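Local coordinates for protein rubber oxygenase (Streptomyces sp., PDB 5O1L) that oxidatively cleaves the double bonds of poly(cis-1,4-isoprene) rubber by adding dioxygen, using a non-covalently bound b-type heme, and releases oligo-isoprenoids with keto and aldehyde ends, at residues D60-A65 with P94-E99; T143-E148 with M228-S233; V192-V197 with I396-P401; A200-L205 with Q218-S223. One frame throughout, in Å; residues are numbered along the deposited sequence.

Contact 1. Residues D60-A65 with P94-E99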
# COMPACT_ATOMS: atom_id res chain seq x y z
N ASP A 60 13.15 -5.88 14.66
CA ASP A 60 13.49 -7.22 14.28
C ASP A 60 13.90 -8.11 15.48
O ASP A 60 13.35 -9.20 15.62
CB ASP A 60 14.51 -7.24 13.13
CG ASP A 60 13.92 -6.77 11.78
OD1 ASP A 60 12.70 -6.77 11.61
OD2 ASP A 60 14.75 -6.42 10.90
N PRO A 61 14.83 -7.63 16.30
CA PRO A 61 15.24 -8.49 17.44
C PRO A 61 14.14 -8.67 18.47
O PRO A 61 14.07 -9.75 19.10
CB PRO A 61 16.42 -7.74 18.04
CG PRO A 61 16.42 -6.37 17.42
CD PRO A 61 15.68 -6.42 16.15
N VAL A 62 13.29 -7.67 18.64
CA VAL A 62 12.17 -7.77 19.58
C VAL A 62 11.20 -8.84 19.15
O VAL A 62 10.77 -9.72 19.95
CB VAL A 62 11.51 -6.42 19.83
CG1 VAL A 62 10.27 -6.63 20.71
CG2 VAL A 62 12.53 -5.45 20.49
N LEU A 63 10.77 -8.81 17.90
CA LEU A 63 9.84 -9.79 17.41
C LEU A 63 10.39 -11.19 17.36
O LEU A 63 9.66 -12.15 17.63
CB LEU A 63 9.20 -9.36 16.08
CG LEU A 63 7.91 -8.55 16.24
CD1 LEU A 63 6.76 -9.32 16.89
CD2 LEU A 63 8.17 -7.27 16.96
N ALA A 64 11.69 -11.32 17.08
CA ALA A 64 12.33 -12.61 17.05
C ALA A 64 12.25 -13.18 18.48
O ALA A 64 11.91 -14.36 18.61
CB ALA A 64 13.78 -12.46 16.62
N ALA A 65 12.49 -12.36 19.49
CA ALA A 65 12.47 -12.81 20.91
C ALA A 65 11.06 -13.17 21.34
O ALA A 65 10.85 -14.26 21.93
CB ALA A 65 13.04 -11.78 21.82
N PRO A 94 5.07 -8.22 27.31
CA PRO A 94 6.48 -8.42 27.64
C PRO A 94 7.21 -7.10 27.56
O PRO A 94 6.88 -6.25 26.69
CB PRO A 94 7.02 -9.29 26.51
CG PRO A 94 5.84 -9.70 25.69
CD PRO A 94 4.66 -8.94 26.08
N GLY A 95 8.13 -6.86 28.48
CA GLY A 95 8.76 -5.55 28.63
C GLY A 95 9.47 -5.02 27.41
O GLY A 95 9.39 -3.83 27.17
N ASP A 96 10.19 -5.87 26.72
CA ASP A 96 10.93 -5.45 25.51
C ASP A 96 9.95 -5.00 24.42
O ASP A 96 10.20 -3.98 23.77
CB ASP A 96 11.91 -6.52 24.98
CG ASP A 96 11.30 -7.95 24.80
OD1 ASP A 96 10.07 -8.26 25.05
OD2 ASP A 96 12.12 -8.82 24.34
N LEU A 97 8.85 -5.72 24.27
CA LEU A 97 7.84 -5.31 23.29
C LEU A 97 7.15 -4.06 23.75
O LEU A 97 6.88 -3.13 22.95
CB LEU A 97 6.86 -6.46 23.09
CG LEU A 97 5.78 -6.19 22.05
CD1 LEU A 97 6.41 -6.02 20.67
CD2 LEU A 97 4.77 -7.31 21.99
N ARG A 98 6.79 -3.92 25.01
CA ARG A 98 6.19 -2.69 25.49
C ARG A 98 7.08 -1.47 25.18
O ARG A 98 6.58 -0.46 24.62
CB ARG A 98 5.90 -2.73 26.99
CG ARG A 98 5.24 -1.43 27.46
CD ARG A 98 4.85 -1.37 28.93
NE ARG A 98 5.81 -1.97 29.83
CZ ARG A 98 7.01 -1.52 30.20
NH1 ARG A 98 7.54 -0.38 29.73
NH2 ARG A 98 7.70 -2.24 31.08
N GLU A 99 8.35 -1.59 25.46
CA GLU A 99 9.27 -0.49 25.23
C GLU A 99 9.33 -0.16 23.72
O GLU A 99 9.28 1.02 23.37
CB GLU A 99 10.66 -0.86 25.74
CG GLU A 99 11.80 0.09 25.52
CD GLU A 99 13.04 -0.38 26.28
OE1 GLU A 99 13.79 -1.24 25.76
OE2 GLU A 99 13.20 0.07 27.43
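V62 and L97 carry the apolar half of this helix-helix contact, their side chains crossing at about a right angle. The CG1 methyl of V62 does the touching: it lies 3.8 Å from L97 CA and 3.9 Å from L97 CD1. With CG1 of V62 anti to the backbone N (chi1 174°), this branch is the one presented to the other helix. L63 starts from the far side of its helix, yet its branched end turns back to bring CD2 within 4.3 Å of L97 CD1, so the L97 methyl has a neighbour on each of two successive residues.

The one polar side chain at the contact, D96, makes no hydrogen bond across it. Its carboxylate stands beside A65, with OD2 4.0 Å from A65 CB, while its ionic partner is R69, which forms a salt bridge to OD2. D96 OD1 also takes a weak, bent bond from the amide N of L97 at 2.9 Å.

The axes of 60-65 and 95-99 come within 9.6 Å and run at 146°, nearer antiparallel than parallel, V62 and L97 marking the closest backbone pair. Helix 187-204 touches both segments, through A199 against L63 and M196 against L97. Helix 72-79 adds V75 beside L97, and I400 from the C-terminal loop also packs on L63.

Contact 2. Residues T143-E148 with M228-S233. With HEM (protoporphyrin IX containing Fe), chain C; IMD (imidazole), chain E; IMD (imidazole), chain D.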
# COMPACT_ATOMS: atom_id res chain seq x y z
N THR A 143 0.91 -7.86 -7.89
CA THR A 143 1.14 -9.25 -8.41
C THR A 143 2.21 -9.29 -9.47
O THR A 143 2.69 -10.39 -9.83
CB THR A 143 -0.18 -9.90 -8.91
OG1 THR A 143 -0.63 -9.28 -10.14
CG2 THR A 143 -1.25 -9.82 -7.88
N ALA A 144 2.68 -8.12 -9.92
CA ALA A 144 3.86 -7.99 -10.75
C ALA A 144 5.12 -7.53 -10.01
O ALA A 144 6.12 -7.27 -10.64
CB ALA A 144 3.58 -7.08 -11.93
N ILE A 145 5.04 -7.37 -8.70
CA ILE A 145 6.23 -7.05 -7.86
C ILE A 145 6.74 -8.34 -7.25
O ILE A 145 6.11 -8.90 -6.36
CB ILE A 145 5.87 -6.03 -6.75
CG1 ILE A 145 5.37 -4.73 -7.38
CG2 ILE A 145 7.13 -5.77 -5.93
CD1 ILE A 145 4.83 -3.74 -6.34
N PRO A 146 7.86 -8.89 -7.77
CA PRO A 146 8.17 -10.29 -7.42
C PRO A 146 8.38 -10.52 -5.94
O PRO A 146 7.84 -11.49 -5.38
CB PRO A 146 9.43 -10.54 -8.23
CG PRO A 146 9.30 -9.73 -9.43
CD PRO A 146 8.68 -8.42 -8.89
N ARG A 147 9.07 -9.61 -5.25
CA ARG A 147 9.32 -9.83 -3.84
C ARG A 147 8.11 -9.75 -2.96
O ARG A 147 8.00 -10.50 -2.01
CB ARG A 147 10.37 -8.87 -3.34
CG ARG A 147 11.74 -9.24 -3.82
CD ARG A 147 12.75 -8.27 -3.34
NE ARG A 147 14.12 -8.77 -3.65
CZ ARG A 147 15.21 -8.05 -3.46
NH1 ARG A 147 15.16 -6.83 -2.98
NH2 ARG A 147 16.39 -8.57 -3.75
N GLU A 148 7.19 -8.82 -3.29
CA GLU A 148 6.00 -8.71 -2.51
C GLU A 148 5.15 -9.96 -2.80
O GLU A 148 4.60 -10.54 -1.85
CB GLU A 148 5.28 -7.40 -2.89
CG GLU A 148 4.07 -7.11 -2.00
CD GLU A 148 3.31 -5.86 -2.38
OE1 GLU A 148 3.86 -5.01 -3.05
OE2 GLU A 148 2.10 -5.86 -2.02
N MET A 228 9.88 0.68 0.15
CA MET A 228 9.75 1.87 -0.71
C MET A 228 9.28 1.57 -2.13
O MET A 228 8.54 2.32 -2.71
CB MET A 228 11.03 2.71 -0.67
CG MET A 228 11.16 3.44 0.62
SD MET A 228 9.75 4.48 1.11
CE MET A 228 9.56 5.44 -0.29
N VAL A 229 9.67 0.41 -2.66
CA VAL A 229 9.10 -0.02 -3.93
C VAL A 229 7.61 -0.10 -3.86
O VAL A 229 6.85 0.39 -4.73
CB VAL A 229 9.77 -1.35 -4.40
CG1 VAL A 229 9.00 -1.91 -5.58
CG2 VAL A 229 11.20 -1.14 -4.73
N THR A 230 7.09 -0.80 -2.86
CA THR A 230 5.68 -0.96 -2.61
C THR A 230 5.03 0.45 -2.40
O THR A 230 3.94 0.77 -2.92
CB THR A 230 5.43 -1.98 -1.51
OG1 THR A 230 5.79 -3.25 -2.09
CG2 THR A 230 3.99 -1.95 -1.13
N TRP A 231 5.72 1.31 -1.64
CA TRP A 231 5.21 2.67 -1.44
C TRP A 231 4.98 3.41 -2.80
O TRP A 231 3.97 4.08 -3.00
CB TRP A 231 6.24 3.42 -0.59
CG TRP A 231 5.86 4.76 -0.08
CD1 TRP A 231 5.39 5.05 1.18
CD2 TRP A 231 6.03 6.03 -0.70
NE1 TRP A 231 5.23 6.41 1.35
CE2 TRP A 231 5.59 7.04 0.19
CE3 TRP A 231 6.45 6.46 -1.95
CZ2 TRP A 231 5.70 8.39 -0.09
CZ3 TRP A 231 6.52 7.80 -2.24
CH2 TRP A 231 6.11 8.75 -1.35
N HIS A 232 5.92 3.23 -3.75
CA HIS A 232 5.78 3.85 -5.06
C HIS A 232 4.62 3.28 -5.85
O HIS A 232 4.00 4.00 -6.62
CB HIS A 232 7.06 3.74 -5.82
CG HIS A 232 8.07 4.73 -5.34
ND1 HIS A 232 7.89 6.08 -5.36
CD2 HIS A 232 9.29 4.53 -4.78
CE1 HIS A 232 8.96 6.67 -4.84
NE2 HIS A 232 9.83 5.74 -4.51
N SER A 233 4.28 2.02 -5.60
CA SER A 233 3.12 1.36 -6.25
C SER A 233 1.81 1.87 -5.69
O SER A 233 0.79 1.66 -6.35
CB SER A 233 3.20 -0.15 -6.11
OG SER A 233 2.75 -0.62 -4.88
CHA HEM C . 1.61 -7.80 6.31
CHB HEM C . 1.13 -3.29 4.89
CHC HEM C . 5.21 -3.64 2.41
CHD HEM C . 5.08 -8.37 3.02
C1A HEM C . 1.21 -6.52 6.15
C2A HEM C . 0.05 -6.00 6.83
C3A HEM C . -0.11 -4.74 6.39
C4A HEM C . 0.93 -4.44 5.52
CMA HEM C . -1.24 -3.84 6.82
CAA HEM C . -0.88 -6.73 7.83
CBA HEM C . -1.93 -7.56 7.07
CGA HEM C . -3.06 -7.89 7.98
O1A HEM C . -2.81 -8.83 8.74
O2A HEM C . -4.15 -7.19 7.93
C1B HEM C . 2.24 -2.98 4.11
C2B HEM C . 2.44 -1.68 3.56
C3B HEM C . 3.57 -1.72 2.88
C4B HEM C . 4.09 -3.07 2.97
CMB HEM C . 1.55 -0.47 3.72
CAB HEM C . 4.37 -0.75 2.17
CBB HEM C . 4.09 0.64 2.00
C1C HEM C . 5.55 -4.98 2.35
C2C HEM C . 6.59 -5.48 1.47
C3C HEM C . 6.54 -6.82 1.68
C4C HEM C . 5.44 -7.07 2.60
CMC HEM C . 7.55 -4.67 0.65
CAC HEM C . 7.36 -7.85 1.05
CBC HEM C . 8.49 -7.74 0.24
C1D HEM C . 4.11 -8.61 3.96
C2D HEM C . 3.83 -9.95 4.52
C3D HEM C . 2.87 -9.81 5.43
C4D HEM C . 2.57 -8.38 5.48
CMD HEM C . 4.48 -11.18 4.01
CAD HEM C . 2.20 -10.94 6.26
CBD HEM C . 1.06 -11.50 5.42
CGD HEM C . 0.42 -12.67 6.18
O1D HEM C . -0.78 -12.54 6.51
O2D HEM C . 1.05 -13.72 6.49
NA HEM C . 1.76 -5.54 5.38
NB HEM C . 3.25 -3.76 3.70
NC HEM C . 4.84 -5.93 3.02
ND HEM C . 3.38 -7.69 4.64
FE HEM C . 3.33 -5.74 4.20
N1 IMD E . 0.71 -3.85 -2.59
C2 IMD E . -0.63 -3.65 -2.47
N3 IMD E . -0.97 -2.60 -3.23
C4 IMD E . 0.17 -2.15 -3.82
C5 IMD E . 1.24 -2.94 -3.42
N1 IMD D . 1.48 -6.59 0.59
C2 IMD D . 2.38 -5.94 1.35
N3 IMD D . 2.09 -6.23 2.59
C4 IMD D . 1.04 -7.10 2.65
C5 IMD D . 0.65 -7.31 1.36
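The E148 carboxylate is the flat group at the centre of this contact. T230 OG1 donates to its OE1 at 2.8 Å from above the carboxylate plane, 51° out of it. The other oxygen, E148 OE2, takes a bond from N1 of each of two bound imidazoles, 2.8 Å from N1 of the one on the iron. The second imidazole N1 is modelled 2.5 Å from E148 OE2, unusually short for such a bond, so its exact length is doubtful.

CG of E148 is anti to the backbone N (chi1 -174°), and the chain beyond it is extended, with OE2 meeting both imidazoles. An alanine here would probably leave T230 OG1 and both imidazole N1 atoms without this acceptor. T230 CG2 lies against a heme vinyl group, 3.5 Å from CAB.

Beside this polar cluster, I145 closes the contact with CD1 3.9 Å from S233 CB and CG2 4.3 Å from V229 CG1. S233 OG is held by a 2.7 Å bond to T230 O, on a lone pair of that carbonyl, and borders the second imidazole.

One imidazole binds the heme iron through N3 at 2.1 Å. The arrangement is thus the distal side of a b-type heme pocket, where exogenous imidazole occupies an axial site and E148 and T230 belong to the pocket lining.

Contact 3. Residues V192-V197 with I396-P401. With HEM (protoporphyrin IX containing Fe), chain C.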
# COMPACT_ATOMS: atom_id res chain seq x y z
N VAL A 192 1.99 0.56 13.69
CA VAL A 192 2.82 -0.11 14.66
C VAL A 192 2.60 -1.66 14.57
O VAL A 192 3.57 -2.42 14.54
CB VAL A 192 2.59 0.40 16.06
CG1 VAL A 192 3.29 -0.50 17.08
CG2 VAL A 192 3.03 1.83 16.22
N LYS A 193 1.35 -2.07 14.47
CA LYS A 193 1.09 -3.50 14.31
C LYS A 193 1.69 -4.02 13.03
O LYS A 193 2.22 -5.13 13.01
CB LYS A 193 -0.42 -3.74 14.36
CG LYS A 193 -1.01 -3.54 15.78
CD LYS A 193 -2.47 -3.90 15.83
CE LYS A 193 -3.02 -3.68 17.22
NZ LYS A 193 -4.45 -4.06 17.31
N THR A 194 1.61 -3.26 11.90
CA THR A 194 2.21 -3.68 10.65
C THR A 194 3.69 -3.82 10.77
O THR A 194 4.29 -4.77 10.26
CB THR A 194 1.80 -2.72 9.52
OG1 THR A 194 0.36 -2.66 9.40
CG2 THR A 194 2.52 -3.10 8.20
N ARG A 195 4.33 -2.82 11.41
CA ARG A 195 5.76 -2.91 11.63
C ARG A 195 6.15 -4.19 12.36
O ARG A 195 7.14 -4.86 12.04
CB ARG A 195 6.19 -1.65 12.36
CG ARG A 195 7.61 -1.44 12.57
CD ARG A 195 7.89 -0.04 13.01
NE ARG A 195 9.27 -0.04 13.26
CZ ARG A 195 9.93 0.86 13.94
NH1 ARG A 195 9.30 1.83 14.50
NH2 ARG A 195 11.24 0.72 14.13
N MET A 196 5.33 -4.57 13.33
CA MET A 196 5.57 -5.80 14.10
C MET A 196 5.31 -7.06 13.24
O MET A 196 6.13 -8.01 13.29
CB MET A 196 4.69 -5.85 15.34
CG MET A 196 4.95 -4.78 16.37
SD MET A 196 3.65 -4.68 17.65
CE MET A 196 3.57 -6.37 18.15
N VAL A 197 4.25 -7.07 12.44
CA VAL A 197 3.99 -8.16 11.50
C VAL A 197 5.20 -8.32 10.58
O VAL A 197 5.73 -9.43 10.37
CB VAL A 197 2.71 -8.00 10.70
CG1 VAL A 197 2.62 -9.06 9.62
CG2 VAL A 197 1.53 -8.05 11.62
N ILE A 396 -11.01 -5.14 11.63
CA ILE A 396 -10.27 -6.40 11.49
C ILE A 396 -8.97 -6.22 12.27
O ILE A 396 -8.37 -5.18 12.14
CB ILE A 396 -10.03 -6.75 10.00
CG1 ILE A 396 -11.26 -7.49 9.43
CG2 ILE A 396 -8.81 -7.66 9.83
CD1 ILE A 396 -12.62 -6.85 9.69
N ALA A 397 -8.58 -7.18 13.13
CA ALA A 397 -7.40 -6.97 14.00
C ALA A 397 -6.22 -7.52 13.25
O ALA A 397 -6.36 -8.46 12.50
CB ALA A 397 -7.57 -7.66 15.32
N ILE A 398 -5.07 -6.90 13.43
CA ILE A 398 -3.85 -7.36 12.79
C ILE A 398 -3.11 -8.19 13.81
O ILE A 398 -2.70 -7.68 14.87
CB ILE A 398 -3.01 -6.16 12.34
CG1 ILE A 398 -3.75 -5.37 11.29
CG2 ILE A 398 -1.62 -6.59 11.87
CD1 ILE A 398 -3.02 -4.08 10.88
N ASP A 399 -2.93 -9.46 13.48
CA ASP A 399 -2.25 -10.40 14.40
C ASP A 399 -0.84 -10.66 13.95
O ASP A 399 -0.58 -10.74 12.77
CB ASP A 399 -2.97 -11.73 14.42
CG ASP A 399 -4.32 -11.69 15.20
OD1 ASP A 399 -4.53 -10.89 16.19
OD2 ASP A 399 -5.18 -12.52 14.85
N ILE A 400 0.04 -10.88 14.88
CA ILE A 400 1.41 -11.28 14.62
C ILE A 400 1.37 -12.73 14.20
O ILE A 400 0.72 -13.53 14.86
CB ILE A 400 2.29 -11.13 15.86
CG1 ILE A 400 2.31 -9.70 16.35
CG2 ILE A 400 3.73 -11.65 15.61
CD1 ILE A 400 3.02 -9.50 17.65
N PRO A 401 2.04 -13.12 13.12
CA PRO A 401 2.10 -14.55 12.77
C PRO A 401 3.08 -15.29 13.69
O PRO A 401 3.98 -14.71 14.27
CB PRO A 401 2.69 -14.55 11.37
CG PRO A 401 3.40 -13.24 11.24
CD PRO A 401 2.67 -12.24 12.09
CHA HEM C . 1.61 -7.80 6.31
CHB HEM C . 1.13 -3.29 4.89
CHC HEM C . 5.21 -3.64 2.41
CHD HEM C . 5.08 -8.37 3.02
C1A HEM C . 1.21 -6.52 6.15
C2A HEM C . 0.05 -6.00 6.83
C3A HEM C . -0.11 -4.74 6.39
C4A HEM C . 0.93 -4.44 5.52
CMA HEM C . -1.24 -3.84 6.82
CAA HEM C . -0.88 -6.73 7.83
CBA HEM C . -1.93 -7.56 7.07
CGA HEM C . -3.06 -7.89 7.98
O1A HEM C . -2.81 -8.83 8.74
O2A HEM C . -4.15 -7.19 7.93
C1B HEM C . 2.24 -2.98 4.11
C2B HEM C . 2.44 -1.68 3.56
C3B HEM C . 3.57 -1.72 2.88
C4B HEM C . 4.09 -3.07 2.97
CMB HEM C . 1.55 -0.47 3.72
CAB HEM C . 4.37 -0.75 2.17
CBB HEM C . 4.09 0.64 2.00
C1C HEM C . 5.55 -4.98 2.35
C2C HEM C . 6.59 -5.48 1.47
C3C HEM C . 6.54 -6.82 1.68
C4C HEM C . 5.44 -7.07 2.60
CMC HEM C . 7.55 -4.67 0.65
CAC HEM C . 7.36 -7.85 1.05
CBC HEM C . 8.49 -7.74 0.24
C1D HEM C . 4.11 -8.61 3.96
C2D HEM C . 3.83 -9.95 4.52
C3D HEM C . 2.87 -9.81 5.43
C4D HEM C . 2.57 -8.38 5.48
CMD HEM C . 4.48 -11.18 4.01
CAD HEM C . 2.20 -10.94 6.26
CBD HEM C . 1.06 -11.50 5.42
CGD HEM C . 0.42 -12.67 6.18
O1D HEM C . -0.78 -12.54 6.51
O2D HEM C . 1.05 -13.72 6.49
NA HEM C . 1.76 -5.54 5.38
NB HEM C . 3.25 -3.76 3.70
NC HEM C . 4.84 -5.93 3.02
ND HEM C . 3.38 -7.69 4.64
FE HEM C . 3.33 -5.74 4.20
O HOH W 1 -4.59 -6.68 16.82
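V197 and I398 meet in the wall of the heme pocket, where helix 187-204, which also carries the inferred axial ligand H198, is covered by the C-terminal loop. Their CG2 methyls are tightly packed at 3.5 Å, the two side chains crossing at about a right angle. V197 CG2 also lies 3.6 Å from D399 O. The other V197 branch, CG1, is anti to the backbone N (chi1 172°) and lies 4.0 Å from P401 CD. V197 CG1 is also 3.7 Å from HEM CHA, a meso carbon.

One turn earlier, K193 lays its extended chain across I398. A water accepts from K193 NZ at 2.7 Å and donates to I398 O at 2.9 Å; the carbonyls of L79 and W82 also accept from NZ. T194 OG1, bonded to T190 O, borders I398 CD1 at 4.0 Å.

I400 lies near M196, which is modelled in two conformers, so the detail of this contact is doubtful; the I400 amide N bonds to N76. Helix 72-79 flanks I400 with V72 and V75, whereas helix 95-104 covers M196 with L97 and F100.

Contact 4. Residues A200-L205 with Q218-S223. With HEM (protoporphyrin IX containing Fe), chain C.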
# COMPACT_ATOMS: atom_id res chain seq x y z
N ALA A 200 8.08 -9.90 12.32
CA ALA A 200 7.83 -11.33 12.50
C ALA A 200 8.12 -12.09 11.22
O ALA A 200 8.78 -13.13 11.28
CB ALA A 200 6.40 -11.56 12.90
N VAL A 201 7.65 -11.59 10.09
CA VAL A 201 7.91 -12.20 8.79
C VAL A 201 9.37 -12.35 8.49
O VAL A 201 9.79 -13.34 7.88
CB VAL A 201 7.15 -11.45 7.68
CG1 VAL A 201 7.53 -11.94 6.28
CG2 VAL A 201 5.64 -11.63 7.92
N ARG A 202 10.17 -11.37 8.89
CA ARG A 202 11.61 -11.41 8.64
C ARG A 202 12.25 -12.56 9.42
O ARG A 202 13.26 -13.10 9.00
CB ARG A 202 12.26 -10.09 8.99
CG ARG A 202 11.84 -8.95 8.08
CD ARG A 202 12.75 -7.76 8.26
NE ARG A 202 12.17 -6.60 7.58
CZ ARG A 202 11.40 -5.73 8.20
NH1 ARG A 202 11.13 -5.73 9.51
NH2 ARG A 202 10.77 -4.80 7.42
N HIS A 203 11.69 -12.88 10.58
CA HIS A 203 12.17 -14.03 11.34
C HIS A 203 11.65 -15.35 10.76
O HIS A 203 12.37 -16.37 10.74
CB HIS A 203 11.76 -13.84 12.78
CG HIS A 203 12.33 -14.85 13.73
ND1 HIS A 203 11.54 -15.69 14.48
CD2 HIS A 203 13.61 -15.15 14.04
CE1 HIS A 203 12.32 -16.48 15.21
NE2 HIS A 203 13.58 -16.19 14.94
N LEU A 204 10.44 -15.37 10.23
CA LEU A 204 9.76 -16.59 9.78
C LEU A 204 10.10 -17.03 8.39
O LEU A 204 10.39 -18.21 8.16
CB LEU A 204 8.23 -16.45 9.91
CG LEU A 204 7.86 -16.30 11.38
CD1 LEU A 204 6.41 -15.88 11.51
CD2 LEU A 204 8.09 -17.60 12.14
N LEU A 205 10.04 -16.13 7.40
CA LEU A 205 10.15 -16.54 6.01
C LEU A 205 11.50 -17.22 5.69
O LEU A 205 11.49 -18.12 4.85
CB LEU A 205 9.89 -15.39 5.02
CG LEU A 205 8.47 -15.23 4.55
CD1 LEU A 205 8.33 -14.01 3.60
CD2 LEU A 205 7.83 -16.44 3.87
N GLN A 218 18.36 -12.89 -1.63
CA GLN A 218 18.04 -11.99 -0.53
C GLN A 218 17.90 -12.88 0.68
O GLN A 218 17.17 -13.87 0.63
CB GLN A 218 16.71 -11.30 -0.81
CG GLN A 218 16.37 -10.27 0.24
CD GLN A 218 15.03 -9.60 -0.03
OE1 GLN A 218 14.04 -10.27 -0.27
NE2 GLN A 218 14.97 -8.28 0.13
N LYS A 219 18.61 -12.56 1.75
CA LYS A 219 18.64 -13.41 2.93
C LYS A 219 17.48 -13.18 3.87
O LYS A 219 17.03 -14.13 4.56
CB LYS A 219 19.96 -13.23 3.68
CG LYS A 219 21.18 -13.78 2.90
CD LYS A 219 21.23 -15.32 2.98
CE LYS A 219 22.42 -15.95 2.29
NZ LYS A 219 22.31 -15.78 0.80
N ILE A 220 16.94 -11.95 3.91
CA ILE A 220 15.89 -11.58 4.85
C ILE A 220 14.89 -10.76 4.02
O ILE A 220 15.33 -9.88 3.25
CB ILE A 220 16.46 -10.66 5.94
CG1 ILE A 220 17.69 -11.33 6.61
CG2 ILE A 220 15.37 -10.17 6.91
CD1 ILE A 220 18.32 -10.49 7.68
N PRO A 221 13.61 -11.05 4.12
CA PRO A 221 12.66 -10.35 3.27
C PRO A 221 12.34 -8.94 3.83
O PRO A 221 12.66 -8.59 4.96
CB PRO A 221 11.40 -11.20 3.40
CG PRO A 221 11.49 -11.68 4.80
CD PRO A 221 12.94 -12.01 5.02
N ILE A 222 11.64 -8.19 3.00
CA ILE A 222 11.05 -6.91 3.38
C ILE A 222 12.14 -5.93 3.82
O ILE A 222 12.13 -5.37 4.93
CB ILE A 222 9.91 -7.00 4.43
CG1 ILE A 222 9.04 -8.24 4.31
CG2 ILE A 222 9.05 -5.73 4.33
CD1 ILE A 222 7.99 -8.34 5.36
N SER A 223 13.09 -5.69 2.94
CA SER A 223 14.08 -4.64 3.21
C SER A 223 13.42 -3.25 3.11
O SER A 223 12.30 -3.12 2.60
CB SER A 223 15.24 -4.71 2.21
OG SER A 223 14.79 -4.35 0.93
CHA HEM C . 1.61 -7.80 6.31
CHB HEM C . 1.13 -3.29 4.89
CHC HEM C . 5.21 -3.64 2.41
CHD HEM C . 5.08 -8.37 3.02
C1A HEM C . 1.21 -6.52 6.15
C2A HEM C . 0.05 -6.00 6.83
C3A HEM C . -0.11 -4.74 6.39
C4A HEM C . 0.93 -4.44 5.52
CMA HEM C . -1.24 -3.84 6.82
CAA HEM C . -0.88 -6.73 7.83
CBA HEM C . -1.93 -7.56 7.07
CGA HEM C . -3.06 -7.89 7.98
O1A HEM C . -2.81 -8.83 8.74
O2A HEM C . -4.15 -7.19 7.93
C1B HEM C . 2.24 -2.98 4.11
C2B HEM C . 2.44 -1.68 3.56
C3B HEM C . 3.57 -1.72 2.88
C4B HEM C . 4.09 -3.07 2.97
CMB HEM C . 1.55 -0.47 3.72
CAB HEM C . 4.37 -0.75 2.17
CBB HEM C . 4.09 0.64 2.00
C1C HEM C . 5.55 -4.98 2.35
C2C HEM C . 6.59 -5.48 1.47
C3C HEM C . 6.54 -6.82 1.68
C4C HEM C . 5.44 -7.07 2.60
CMC HEM C . 7.55 -4.67 0.65
CAC HEM C . 7.36 -7.85 1.05
CBC HEM C . 8.49 -7.74 0.24
C1D HEM C . 4.11 -8.61 3.96
C2D HEM C . 3.83 -9.95 4.52
C3D HEM C . 2.87 -9.81 5.43
C4D HEM C . 2.57 -8.38 5.48
CMD HEM C . 4.48 -11.18 4.01
CAD HEM C . 2.20 -10.94 6.26
CBD HEM C . 1.06 -11.50 5.42
CGD HEM C . 0.42 -12.67 6.18
O1D HEM C . -0.78 -12.54 6.51
O2D HEM C . 1.05 -13.72 6.49
NA HEM C . 1.76 -5.54 5.38
NB HEM C . 3.25 -3.76 3.70
NC HEM C . 4.84 -5.93 3.02
ND HEM C . 3.38 -7.69 4.64
FE HEM C . 3.33 -5.74 4.20
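R202 reaches from its helix across the loop 218-223, and nearly every atom of its side chain finds something there. CB rests 3.7 Å from I220 CG2. CG, anti to the carbonyl carbon (chi1 -67°), comes within 3.2 Å of P221 O, and CD follows the same carbonyl while keeping against the I220 methyl. At the end the guanidinium grips I222 O side-on with two nitrogens: NE donates at 2.9 Å from 43° above the carbonyl plane, and NH2 donates at 2.9 Å within it. The oxygen itself lies close to the guanidinium plane. NH1 turns to a salt bridge with D60, on helix 59-68.

This loop leads into helix 224-244, with S223 as its N-cap, and contributes I222 to the heme pocket. An alanine in place of R202 would probably leave I222 O without its two donors and D60 without its cationic mate.

Beside the arginine, V201 CG1 meets I222 CD1 at 3.7 Å, and I222 CG1 lies 3.7 Å from heme CAC. The P221 ring packs against the helix, its CG 4.0 Å from L205 CB, with W211 of helix 209-214 also touching the proline.

How the contacts relate
From the N terminus, contact 1 closes first, pairing helix 59-68 with helix 95-104 around a loop that contains helix 72-79. It is complete before any other contact opens. Contact 2 then opens at 143-148 and contact 3 at 192-197; they cross, since contact 2 closes at 228-233 and contact 3 only at 396-401, near the C terminus. Contact 4, the short loop from 200-205 to 218-223, nests inside both. Contacts 3 and 4 share helix 187-204, and contacts 2, 3 and 4 all touch the heme. Contact 1 stays off the cofactor but touches contacts 3 and 4, joining the N-terminal helices to the heme-binding helix.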